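Local coordinates for protein Myo-inositol 2-dehydrogenase (Lactobacillus plantarum WCFS1, PDB 3CEA) that probably catalyses the NAD-dependent oxidation of myo-inositol at its 2-hydroxyl, holding the dinucleotide on a Rossmann-fold domain, at residues L9-G20 / N71-A79; P122-R133 / N308-V319. All blocks are in the same frame, centred on the assembly; numbering follows the deposited sequence. Where two conformers were deposited one is given.

Contact 1 (L9-G20 / N71-A79). With NAD (nicotinamide-adenine-dinucleotide), chain E.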
# COMPACT_ATOMS: atom_id res chain seq x y z
N LEU A 9 -22.82 -30.99 22.92
CA LEU A 9 -24.00 -30.17 23.17
C LEU A 9 -24.98 -30.33 22.01
O LEU A 9 -24.57 -30.33 20.85
CB LEU A 9 -23.63 -28.69 23.34
CG LEU A 9 -22.78 -28.24 24.52
CD1 LEU A 9 -22.48 -26.76 24.38
CD2 LEU A 9 -23.45 -28.52 25.86
N ARG A 10 -26.25 -30.47 22.33
CA ARG A 10 -27.29 -30.57 21.32
C ARG A 10 -27.85 -29.18 21.06
O ARG A 10 -28.36 -28.53 21.96
CB ARG A 10 -28.38 -31.55 21.75
CG ARG A 10 -27.89 -33.00 21.84
CD ARG A 10 -28.99 -33.97 22.25
NE ARG A 10 -30.04 -34.07 21.24
CZ ARG A 10 -30.00 -34.87 20.17
NH1 ARG A 10 -28.95 -35.65 19.95
NH2 ARG A 10 -31.01 -34.89 19.32
N ALA A 11 -27.71 -28.72 19.81
CA ALA A 11 -28.05 -27.34 19.46
C ALA A 11 -29.10 -27.23 18.35
O ALA A 11 -29.29 -28.15 17.55
CB ALA A 11 -26.80 -26.57 19.08
N ALA A 12 -29.78 -26.08 18.35
CA ALA A 12 -30.73 -25.72 17.30
C ALA A 12 -30.42 -24.31 16.80
O ALA A 12 -29.74 -23.54 17.48
CB ALA A 12 -32.15 -25.81 17.82
N ILE A 13 -30.93 -23.99 15.62
CA ILE A 13 -30.75 -22.66 15.04
C ILE A 13 -32.07 -22.11 14.50
O ILE A 13 -32.83 -22.81 13.83
CB ILE A 13 -29.63 -22.66 13.94
CG1 ILE A 13 -29.31 -21.22 13.49
CG2 ILE A 13 -30.00 -23.57 12.76
CD1 ILE A 13 -27.96 -21.07 12.79
N ILE A 14 -32.36 -20.85 14.83
CA ILE A 14 -33.46 -20.14 14.21
C ILE A 14 -32.88 -19.17 13.19
O ILE A 14 -31.99 -18.39 13.50
CB ILE A 14 -34.33 -19.37 15.24
CG1 ILE A 14 -34.74 -20.28 16.40
CG2 ILE A 14 -35.56 -18.77 14.55
CD1 ILE A 14 -35.29 -19.54 17.61
N GLY A 15 -33.38 -19.25 11.96
CA GLY A 15 -32.93 -18.38 10.88
C GLY A 15 -31.77 -18.96 10.09
O GLY A 15 -30.77 -19.38 10.68
N LEU A 16 -31.92 -18.99 8.77
CA LEU A 16 -30.89 -19.52 7.88
C LEU A 16 -30.62 -18.57 6.71
O LEU A 16 -30.29 -19.00 5.61
CB LEU A 16 -31.27 -20.91 7.37
CG LEU A 16 -31.44 -22.05 8.38
CD1 LEU A 16 -32.05 -23.27 7.71
CD2 LEU A 16 -30.12 -22.42 9.07
N GLY A 17 -30.76 -17.27 6.97
CA GLY A 17 -30.58 -16.24 5.94
C GLY A 17 -29.12 -15.89 5.68
O GLY A 17 -28.26 -16.77 5.68
N ARG A 18 -28.87 -14.60 5.47
CA ARG A 18 -27.53 -14.09 5.15
C ARG A 18 -26.45 -14.53 6.14
O ARG A 18 -25.34 -14.91 5.74
CB ARG A 18 -27.55 -12.56 5.05
CG ARG A 18 -28.26 -12.04 3.80
CD ARG A 18 -28.86 -10.65 4.00
NE ARG A 18 -27.86 -9.64 4.37
CZ ARG A 18 -27.96 -8.82 5.42
NH1 ARG A 18 -29.01 -8.87 6.22
NH2 ARG A 18 -27.00 -7.94 5.66
N LEU A 19 -26.78 -14.49 7.43
CA LEU A 19 -25.85 -14.90 8.47
C LEU A 19 -26.15 -16.31 8.98
O LEU A 19 -25.23 -17.07 9.30
CB LEU A 19 -25.84 -13.89 9.62
CG LEU A 19 -24.84 -14.12 10.77
CD1 LEU A 19 -23.41 -14.31 10.26
CD2 LEU A 19 -24.92 -12.98 11.74
N GLY A 20 -27.44 -16.65 9.05
CA GLY A 20 -27.89 -17.95 9.52
C GLY A 20 -27.23 -19.12 8.83
O GLY A 20 -26.78 -20.06 9.49
N ASN A 71 -34.81 -32.16 21.95
CA ASN A 71 -33.90 -32.30 23.08
C ASN A 71 -32.62 -31.53 22.80
O ASN A 71 -31.72 -32.04 22.12
CB ASN A 71 -33.61 -33.79 23.35
CG ASN A 71 -32.85 -34.01 24.65
OD1 ASN A 71 -32.77 -33.13 25.51
ND2 ASN A 71 -32.31 -35.21 24.81
N ILE A 72 -32.54 -30.31 23.32
CA ILE A 72 -31.41 -29.41 23.06
C ILE A 72 -30.91 -28.69 24.30
O ILE A 72 -31.69 -28.35 25.20
CB ILE A 72 -31.72 -28.38 21.94
CG1 ILE A 72 -33.15 -27.82 22.10
CG2 ILE A 72 -31.50 -28.99 20.56
CD1 ILE A 72 -33.46 -26.62 21.23
N ASP A 73 -29.60 -28.45 24.34
CA ASP A 73 -28.95 -27.72 25.43
C ASP A 73 -28.84 -26.23 25.12
O ASP A 73 -28.84 -25.40 26.02
CB ASP A 73 -27.55 -28.29 25.69
CG ASP A 73 -27.55 -29.78 25.98
OD1 ASP A 73 -28.17 -30.19 26.99
OD2 ASP A 73 -26.92 -30.54 25.21
N ALA A 74 -28.72 -25.91 23.83
CA ALA A 74 -28.46 -24.55 23.39
C ALA A 74 -29.20 -24.19 22.10
O ALA A 74 -29.54 -25.07 21.30
CB ALA A 74 -26.96 -24.32 23.22
N ILE A 75 -29.43 -22.90 21.91
CA ILE A 75 -30.10 -22.39 20.71
C ILE A 75 -29.36 -21.18 20.14
O ILE A 75 -28.77 -20.38 20.89
CB ILE A 75 -31.60 -22.08 20.98
CG1 ILE A 75 -32.37 -21.90 19.67
CG2 ILE A 75 -31.76 -20.87 21.92
CD1 ILE A 75 -33.86 -22.14 19.78
N PHE A 76 -29.36 -21.06 18.82
CA PHE A 76 -28.77 -19.93 18.12
C PHE A 76 -29.86 -19.14 17.40
O PHE A 76 -30.50 -19.64 16.48
CB PHE A 76 -27.70 -20.40 17.13
CG PHE A 76 -26.52 -21.05 17.80
CD1 PHE A 76 -26.54 -22.41 18.11
CD2 PHE A 76 -25.38 -20.31 18.12
CE1 PHE A 76 -25.45 -23.02 18.73
CE2 PHE A 76 -24.29 -20.90 18.74
CZ PHE A 76 -24.32 -22.26 19.05
N ILE A 77 -30.07 -17.90 17.84
CA ILE A 77 -31.10 -17.04 17.25
C ILE A 77 -30.49 -16.09 16.21
O ILE A 77 -29.87 -15.08 16.55
CB ILE A 77 -31.91 -16.27 18.33
CG1 ILE A 77 -32.57 -17.25 19.30
CG2 ILE A 77 -32.96 -15.37 17.69
CD1 ILE A 77 -32.97 -16.65 20.64
N VAL A 78 -30.67 -16.46 14.94
CA VAL A 78 -30.24 -15.64 13.81
C VAL A 78 -31.48 -15.26 12.98
O VAL A 78 -31.43 -15.22 11.74
CB VAL A 78 -29.18 -16.36 12.93
CG1 VAL A 78 -28.34 -15.34 12.18
CG2 VAL A 78 -28.29 -17.26 13.78
N ALA A 79 -32.59 -15.02 13.67
CA ALA A 79 -33.80 -14.49 13.07
C ALA A 79 -33.73 -12.96 13.13
O ALA A 79 -32.86 -12.42 13.80
CB ALA A 79 -35.03 -15.01 13.82
PA NAD E . -32.19 -12.65 6.81
O1A NAD E . -31.24 -12.86 5.70
O2A NAD E . -33.40 -11.91 6.37
O5B NAD E . -32.56 -14.07 7.46
C5B NAD E . -33.62 -14.19 8.39
C4B NAD E . -33.99 -15.66 8.57
O4B NAD E . -34.82 -15.83 9.71
C3B NAD E . -34.75 -16.21 7.38
O3B NAD E . -34.17 -17.45 7.04
C2B NAD E . -36.17 -16.41 7.87
O2B NAD E . -36.78 -17.55 7.32
C1B NAD E . -35.99 -16.55 9.38
N9A NAD E . -37.15 -16.02 10.11
C8A NAD E . -37.72 -14.78 9.99
N7A NAD E . -38.76 -14.68 10.84
C5A NAD E . -38.87 -15.85 11.51
C6A NAD E . -39.76 -16.29 12.49
N6A NAD E . -40.55 -15.41 13.10
N1A NAD E . -39.63 -17.56 13.01
C2A NAD E . -38.62 -18.40 12.55
N3A NAD E . -37.74 -17.96 11.58
C4A NAD E . -37.87 -16.71 11.07
O3 NAD E . -31.48 -11.85 8.02
PN NAD E . -29.90 -12.01 8.33
O1N NAD E . -29.52 -13.43 8.20
O2N NAD E . -29.20 -10.96 7.57
O5D NAD E . -29.77 -11.59 9.88
C5D NAD E . -30.60 -12.09 10.90
C4D NAD E . -30.15 -11.47 12.21
O4D NAD E . -28.74 -11.45 12.29
C3D NAD E . -30.63 -10.03 12.35
O3D NAD E . -31.24 -9.87 13.61
C2D NAD E . -29.37 -9.19 12.25
O2D NAD E . -29.40 -8.09 13.13
C1D NAD E . -28.25 -10.16 12.60
N1N NAD E . -27.02 -9.86 11.85
C2N NAD E . -25.84 -9.72 12.54
C3N NAD E . -24.65 -9.44 11.87
C7N NAD E . -23.33 -9.46 12.59
O7N NAD E . -22.24 -8.76 12.02
N7N NAD E . -23.20 -10.13 13.74
C4N NAD E . -24.66 -9.29 10.48
C5N NAD E . -25.86 -9.42 9.79
C6N NAD E . -27.04 -9.71 10.48
O HOH W 1 -34.09 -33.63 19.36
O HOH W 2 -30.45 -15.72 9.35
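Arg10 meets 71-79 through both its backbone and its side chain. Its N gives an almost straight bond to Asp73 OD2 (3.0 Å, 176°), reaching the anti side of the carboxylate, while its O takes the amides of Asp73 and Ala74 together. The side chain, bent at chi3 (65°), turns NE onto Asn71 O at 2.8 Å, with that oxygen lying in the guanidinium plane. A methionine in its place would probably leave Asn71 O without this donor and the stretch before strand 74-77 less firmly held against strand 9-14.

Beyond Asp73 the ladder is that of parallel strands: Ala12 and Ile14 each use N and O, bonding Ala74, Phe76 and Val78, and Val78 N closes it on Ile14 O at 2.7 Å.

Apolar contacts divide between the two faces of the sheet. On one, the edge of the Phe76 ring receives Ala11 CB on CE1 (3.8 Å), and Ile13 CD1 rests on Val78 CG2. On the other, Ile14 CD1 meets Ile75 CD1 at 3.7 Å and lies alongside Ile77 CG1.

Cofactor contacts gather at the C-terminal ends of the strands. Arg18 N and Leu19 N bond O1A and O1N of the NAD diphosphate, Leu19 N at 178°, and Ala79 O accepts ribose O3D. Gly17 CA lies 3.3 Å from O5B. Gly15, Gly17 and Gly20 fit the GxGxxG signature of the dinucleotide-binding Rossmann fold.

Contact 2 (P122-R133 / N308-V319). With NAD (nicotinamide-adenine-dinucleotide), chain E.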
# COMPACT_ATOMS: atom_id res chain seq x y z
N PRO A 122 -29.30 -17.41 36.04
CA PRO A 122 -27.84 -17.22 36.09
C PRO A 122 -27.06 -18.49 35.74
O PRO A 122 -25.88 -18.40 35.40
CB PRO A 122 -27.60 -16.81 37.55
CG PRO A 122 -28.69 -17.47 38.31
CD PRO A 122 -29.89 -17.49 37.39
N ASN A 123 -27.72 -19.64 35.84
CA ASN A 123 -27.12 -20.93 35.49
C ASN A 123 -27.12 -21.18 33.98
O ASN A 123 -26.47 -22.11 33.50
CB ASN A 123 -27.85 -22.06 36.21
CG ASN A 123 -27.81 -21.92 37.73
OD1 ASN A 123 -27.29 -20.94 38.27
ND2 ASN A 123 -28.37 -22.90 38.43
N GLN A 124 -27.85 -20.34 33.24
CA GLN A 124 -27.93 -20.44 31.79
C GLN A 124 -27.10 -19.34 31.13
O GLN A 124 -27.22 -18.16 31.48
CB GLN A 124 -29.38 -20.35 31.32
CG GLN A 124 -30.19 -21.61 31.57
CD GLN A 124 -31.69 -21.35 31.57
OE1 GLN A 124 -32.37 -21.60 32.57
NE2 GLN A 124 -32.21 -20.85 30.45
N ILE A 125 -26.26 -19.75 30.18
CA ILE A 125 -25.40 -18.81 29.47
C ILE A 125 -26.20 -18.03 28.43
O ILE A 125 -26.97 -18.61 27.67
CB ILE A 125 -24.20 -19.55 28.78
CG1 ILE A 125 -23.48 -20.50 29.76
CG2 ILE A 125 -23.23 -18.55 28.13
CD1 ILE A 125 -22.90 -19.84 31.01
N PHE A 126 -26.03 -16.71 28.44
CA PHE A 126 -26.49 -15.87 27.34
C PHE A 126 -25.31 -15.14 26.70
O PHE A 126 -24.45 -14.61 27.40
CB PHE A 126 -27.55 -14.86 27.79
CG PHE A 126 -27.97 -13.90 26.70
CD1 PHE A 126 -28.97 -14.25 25.80
CD2 PHE A 126 -27.34 -12.67 26.56
CE1 PHE A 126 -29.35 -13.38 24.78
CE2 PHE A 126 -27.71 -11.79 25.54
CZ PHE A 126 -28.72 -12.15 24.65
N GLN A 127 -25.29 -15.12 25.37
CA GLN A 127 -24.20 -14.49 24.64
C GLN A 127 -24.71 -13.71 23.42
O GLN A 127 -25.50 -14.23 22.63
CB GLN A 127 -23.18 -15.54 24.22
CG GLN A 127 -21.86 -14.98 23.73
CD GLN A 127 -20.75 -16.02 23.75
OE1 GLN A 127 -20.55 -16.72 24.74
NE2 GLN A 127 -20.01 -16.11 22.65
N SER A 128 -24.24 -12.47 23.30
CA SER A 128 -24.57 -11.61 22.16
C SER A 128 -23.65 -11.90 20.97
O SER A 128 -22.79 -12.79 21.05
CB SER A 128 -24.49 -10.13 22.56
OG SER A 128 -23.16 -9.73 22.81
N GLY A 129 -23.82 -11.16 19.88
CA GLY A 129 -23.04 -11.40 18.67
C GLY A 129 -22.11 -10.29 18.19
O GLY A 129 -22.06 -10.01 16.99
N PHE A 130 -21.38 -9.66 19.11
CA PHE A 130 -20.36 -8.68 18.71
C PHE A 130 -19.07 -9.40 18.33
O PHE A 130 -18.13 -9.48 19.14
CB PHE A 130 -20.12 -7.63 19.80
CG PHE A 130 -21.26 -6.67 19.99
CD1 PHE A 130 -21.74 -5.91 18.92
CD2 PHE A 130 -21.84 -6.50 21.24
CE1 PHE A 130 -22.79 -5.01 19.09
CE2 PHE A 130 -22.89 -5.59 21.43
CZ PHE A 130 -23.37 -4.85 20.35
N MSE A 131 -19.03 -9.92 17.11
CA MSE A 131 -17.95 -10.79 16.65
C MSE A 131 -16.61 -10.07 16.44
O MSE A 131 -15.56 -10.70 16.54
CB MSE A 131 -18.36 -11.55 15.37
CG MSE A 131 -18.27 -10.74 14.07
SE MSE A 131 -19.56 -9.29 13.98
CE MSE A 131 -19.03 -8.54 12.30
N ARG A 132 -16.66 -8.77 16.16
CA ARG A 132 -15.44 -8.00 15.85
C ARG A 132 -14.42 -8.03 16.99
O ARG A 132 -13.22 -7.87 16.75
CB ARG A 132 -15.77 -6.55 15.47
CG ARG A 132 -16.58 -6.44 14.18
CD ARG A 132 -16.63 -5.01 13.69
NE ARG A 132 -17.65 -4.84 12.65
CZ ARG A 132 -18.04 -3.66 12.17
NH1 ARG A 132 -17.50 -2.54 12.63
NH2 ARG A 132 -18.97 -3.61 11.23
N ARG A 133 -14.90 -8.24 18.21
CA ARG A 133 -14.04 -8.37 19.38
C ARG A 133 -13.16 -9.63 19.32
O ARG A 133 -12.11 -9.70 19.96
CB ARG A 133 -14.86 -8.38 20.67
CG ARG A 133 -15.49 -7.04 21.04
CD ARG A 133 -15.57 -6.90 22.55
NE ARG A 133 -16.46 -5.81 22.97
CZ ARG A 133 -16.59 -5.40 24.23
NH1 ARG A 133 -15.88 -5.96 25.20
NH2 ARG A 133 -17.42 -4.40 24.51
N ASN A 308 -18.14 -21.88 26.63
CA ASN A 308 -18.77 -21.21 27.77
C ASN A 308 -19.89 -22.03 28.40
O ASN A 308 -19.99 -22.10 29.63
CB ASN A 308 -19.27 -19.82 27.38
CG ASN A 308 -18.15 -18.79 27.30
OD1 ASN A 308 -17.00 -19.06 27.66
ND2 ASN A 308 -18.48 -17.59 26.83
N VAL A 309 -20.73 -22.64 27.56
CA VAL A 309 -21.80 -23.51 28.04
C VAL A 309 -21.23 -24.74 28.76
O VAL A 309 -21.70 -25.12 29.83
CB VAL A 309 -22.76 -23.95 26.89
CG1 VAL A 309 -23.84 -24.89 27.41
CG2 VAL A 309 -23.40 -22.74 26.22
N ILE A 310 -20.20 -25.35 28.16
CA ILE A 310 -19.52 -26.53 28.71
C ILE A 310 -18.86 -26.23 30.06
O ILE A 310 -19.12 -26.93 31.05
CB ILE A 310 -18.48 -27.11 27.71
CG1 ILE A 310 -19.19 -27.73 26.50
CG2 ILE A 310 -17.57 -28.14 28.38
CD1 ILE A 310 -18.30 -27.98 25.29
N VAL A 311 -18.04 -25.18 30.10
CA VAL A 311 -17.29 -24.81 31.31
C VAL A 311 -18.18 -24.12 32.35
O VAL A 311 -17.86 -24.11 33.54
CB VAL A 311 -16.05 -23.92 30.95
CG1 VAL A 311 -15.30 -23.48 32.20
CG2 VAL A 311 -15.10 -24.68 30.02
N GLY A 312 -19.30 -23.55 31.90
CA GLY A 312 -20.23 -22.86 32.80
C GLY A 312 -19.74 -21.47 33.15
O GLY A 312 -19.57 -21.14 34.33
N LYS A 313 -19.51 -20.66 32.12
CA LYS A 313 -18.95 -19.32 32.28
C LYS A 313 -19.65 -18.33 31.35
O LYS A 313 -19.81 -18.60 30.16
CB LYS A 313 -17.44 -19.35 32.01
CG LYS A 313 -16.70 -18.05 32.30
CD LYS A 313 -15.24 -18.32 32.60
CE LYS A 313 -14.41 -17.04 32.58
NZ LYS A 313 -13.99 -16.67 31.20
N GLN A 314 -20.07 -17.20 31.90
CA GLN A 314 -20.70 -16.14 31.12
C GLN A 314 -19.63 -15.40 30.32
O GLN A 314 -18.52 -15.21 30.81
CB GLN A 314 -21.48 -15.18 32.02
CG GLN A 314 -22.63 -15.81 32.81
CD GLN A 314 -23.82 -16.21 31.95
OE1 GLN A 314 -24.03 -15.70 30.84
NE2 GLN A 314 -24.63 -17.13 32.47
N PRO A 315 -19.97 -14.98 29.08
CA PRO A 315 -19.03 -14.27 28.21
C PRO A 315 -18.66 -12.90 28.76
O PRO A 315 -19.38 -12.37 29.62
CB PRO A 315 -19.82 -14.10 26.90
CG PRO A 315 -21.24 -14.16 27.32
CD PRO A 315 -21.28 -15.16 28.43
N GLU A 316 -17.55 -12.33 28.28
CA GLU A 316 -17.11 -11.01 28.71
C GLU A 316 -18.15 -9.94 28.37
O GLU A 316 -18.52 -9.13 29.22
CB GLU A 316 -15.75 -10.65 28.10
CG GLU A 316 -15.18 -9.33 28.61
CD GLU A 316 -13.88 -8.94 27.92
OE1 GLU A 316 -13.90 -8.68 26.70
OE2 GLU A 316 -12.85 -8.87 28.62
N VAL A 317 -18.61 -9.95 27.12
CA VAL A 317 -19.63 -9.01 26.66
C VAL A 317 -20.97 -9.34 27.30
O VAL A 317 -21.60 -10.36 26.98
CB VAL A 317 -19.74 -8.99 25.12
CG1 VAL A 317 -20.83 -8.02 24.66
CG2 VAL A 317 -18.40 -8.62 24.50
N THR A 318 -21.39 -8.48 28.23
CA THR A 318 -22.61 -8.67 29.00
C THR A 318 -23.85 -8.17 28.25
O THR A 318 -23.74 -7.62 27.15
CB THR A 318 -22.53 -7.94 30.37
OG1 THR A 318 -22.49 -6.53 30.17
CG2 THR A 318 -21.29 -8.38 31.15
N VAL A 319 -25.02 -8.37 28.85
CA VAL A 319 -26.28 -7.85 28.34
C VAL A 319 -26.26 -6.32 28.37
O VAL A 319 -26.73 -5.66 27.44
CB VAL A 319 -27.49 -8.38 29.16
CG1 VAL A 319 -28.82 -7.99 28.50
CG2 VAL A 319 -27.41 -9.89 29.32
PA NAD E . -32.19 -12.65 6.81
O1A NAD E . -31.24 -12.86 5.70
O2A NAD E . -33.40 -11.91 6.37
O5B NAD E . -32.56 -14.07 7.46
C5B NAD E . -33.62 -14.19 8.39
C4B NAD E . -33.99 -15.66 8.57
O4B NAD E . -34.82 -15.83 9.71
C3B NAD E . -34.75 -16.21 7.38
O3B NAD E . -34.17 -17.45 7.04
C2B NAD E . -36.17 -16.41 7.87
O2B NAD E . -36.78 -17.55 7.32
C1B NAD E . -35.99 -16.55 9.38
N9A NAD E . -37.15 -16.02 10.11
C8A NAD E . -37.72 -14.78 9.99
N7A NAD E . -38.76 -14.68 10.84
C5A NAD E . -38.87 -15.85 11.51
C6A NAD E . -39.76 -16.29 12.49
N6A NAD E . -40.55 -15.41 13.10
N1A NAD E . -39.63 -17.56 13.01
C2A NAD E . -38.62 -18.40 12.55
N3A NAD E . -37.74 -17.96 11.58
C4A NAD E . -37.87 -16.71 11.07
O3 NAD E . -31.48 -11.85 8.02
PN NAD E . -29.90 -12.01 8.33
O1N NAD E . -29.52 -13.43 8.20
O2N NAD E . -29.20 -10.96 7.57
O5D NAD E . -29.77 -11.59 9.88
C5D NAD E . -30.60 -12.09 10.90
C4D NAD E . -30.15 -11.47 12.21
O4D NAD E . -28.74 -11.45 12.29
C3D NAD E . -30.63 -10.03 12.35
O3D NAD E . -31.24 -9.87 13.61
C2D NAD E . -29.37 -9.19 12.25
O2D NAD E . -29.40 -8.09 13.13
C1D NAD E . -28.25 -10.16 12.60
N1N NAD E . -27.02 -9.86 11.85
C2N NAD E . -25.84 -9.72 12.54
C3N NAD E . -24.65 -9.44 11.87
C7N NAD E . -23.33 -9.46 12.59
O7N NAD E . -22.24 -8.76 12.02
N7N NAD E . -23.20 -10.13 13.74
C4N NAD E . -24.66 -9.29 10.48
C5N NAD E . -25.86 -9.42 9.79
C6N NAD E . -27.04 -9.71 10.48
O HOH W 3 -21.53 -11.83 24.29
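Ile125 slides its CD1 past the Gln314 amide, 3.5 Å from NE2, and its CG2 past Pro315 CD in the opposite direction to the proline ring. CG1, anti to the carbonyl carbon (chi1 -50°), is carried onto the last turn of helix 295-311 at Asn308 and Val309. The Gln314 amide uses both its polar atoms on the backbone: NE2 bonds Gln124 O at 3.0 Å, from above the carbonyl plane, while OE1 accepts Phe126 N on a lone pair (3.3 Å). Pro315 then runs obliquely across the Gln127 chain, whose OE1 takes Asn308 ND2 at 3.1 Å, the two amide planes 66° apart. Strand 126-127 is the last of the parallel Rossmann sheet within this chain, beside 97-100, so the helix end and the loop after it pack along that border. Farther on, Val317 packs between Phe130 and Arg133. CG1 touches the edge of the Phe130 ring, whereas CG2 sits over one face of the Arg133 guanidinium, 3.7 Å from CZ. Glu316 OE1 makes a long salt bridge to Arg133 NH1 (3.7 Å), but the firmer partner of that arginine is Asp192, through NH2. A water joins Ser128 N to Val317 O; selenomethionine Met131 brings CE to 3.2 Å from O7N of the NAD carboxamide.

From the N terminus, the chain runs through strand 9-14 and the glycine-rich turn, and about fifty residues later contact 1 closes the first loop by setting strand 74-77 beside it in the middle of the parallel sheet. Contact 2 opens only afterwards, at 122-133, and closes across some 175 residues at 308-319, so the two loops follow in series and neither nest nor cross. The long second loop holds the mixed sheet of the other domain, and its return brings helix 295-311 back to the Rossmann sheet. There the contacts touch, Leu9 CD1 packing on Val309 CB at 3.8 Å. Both also reach NAD, contact 1 along its diphosphate, riboses and adenine and contact 2 at its carboxamide.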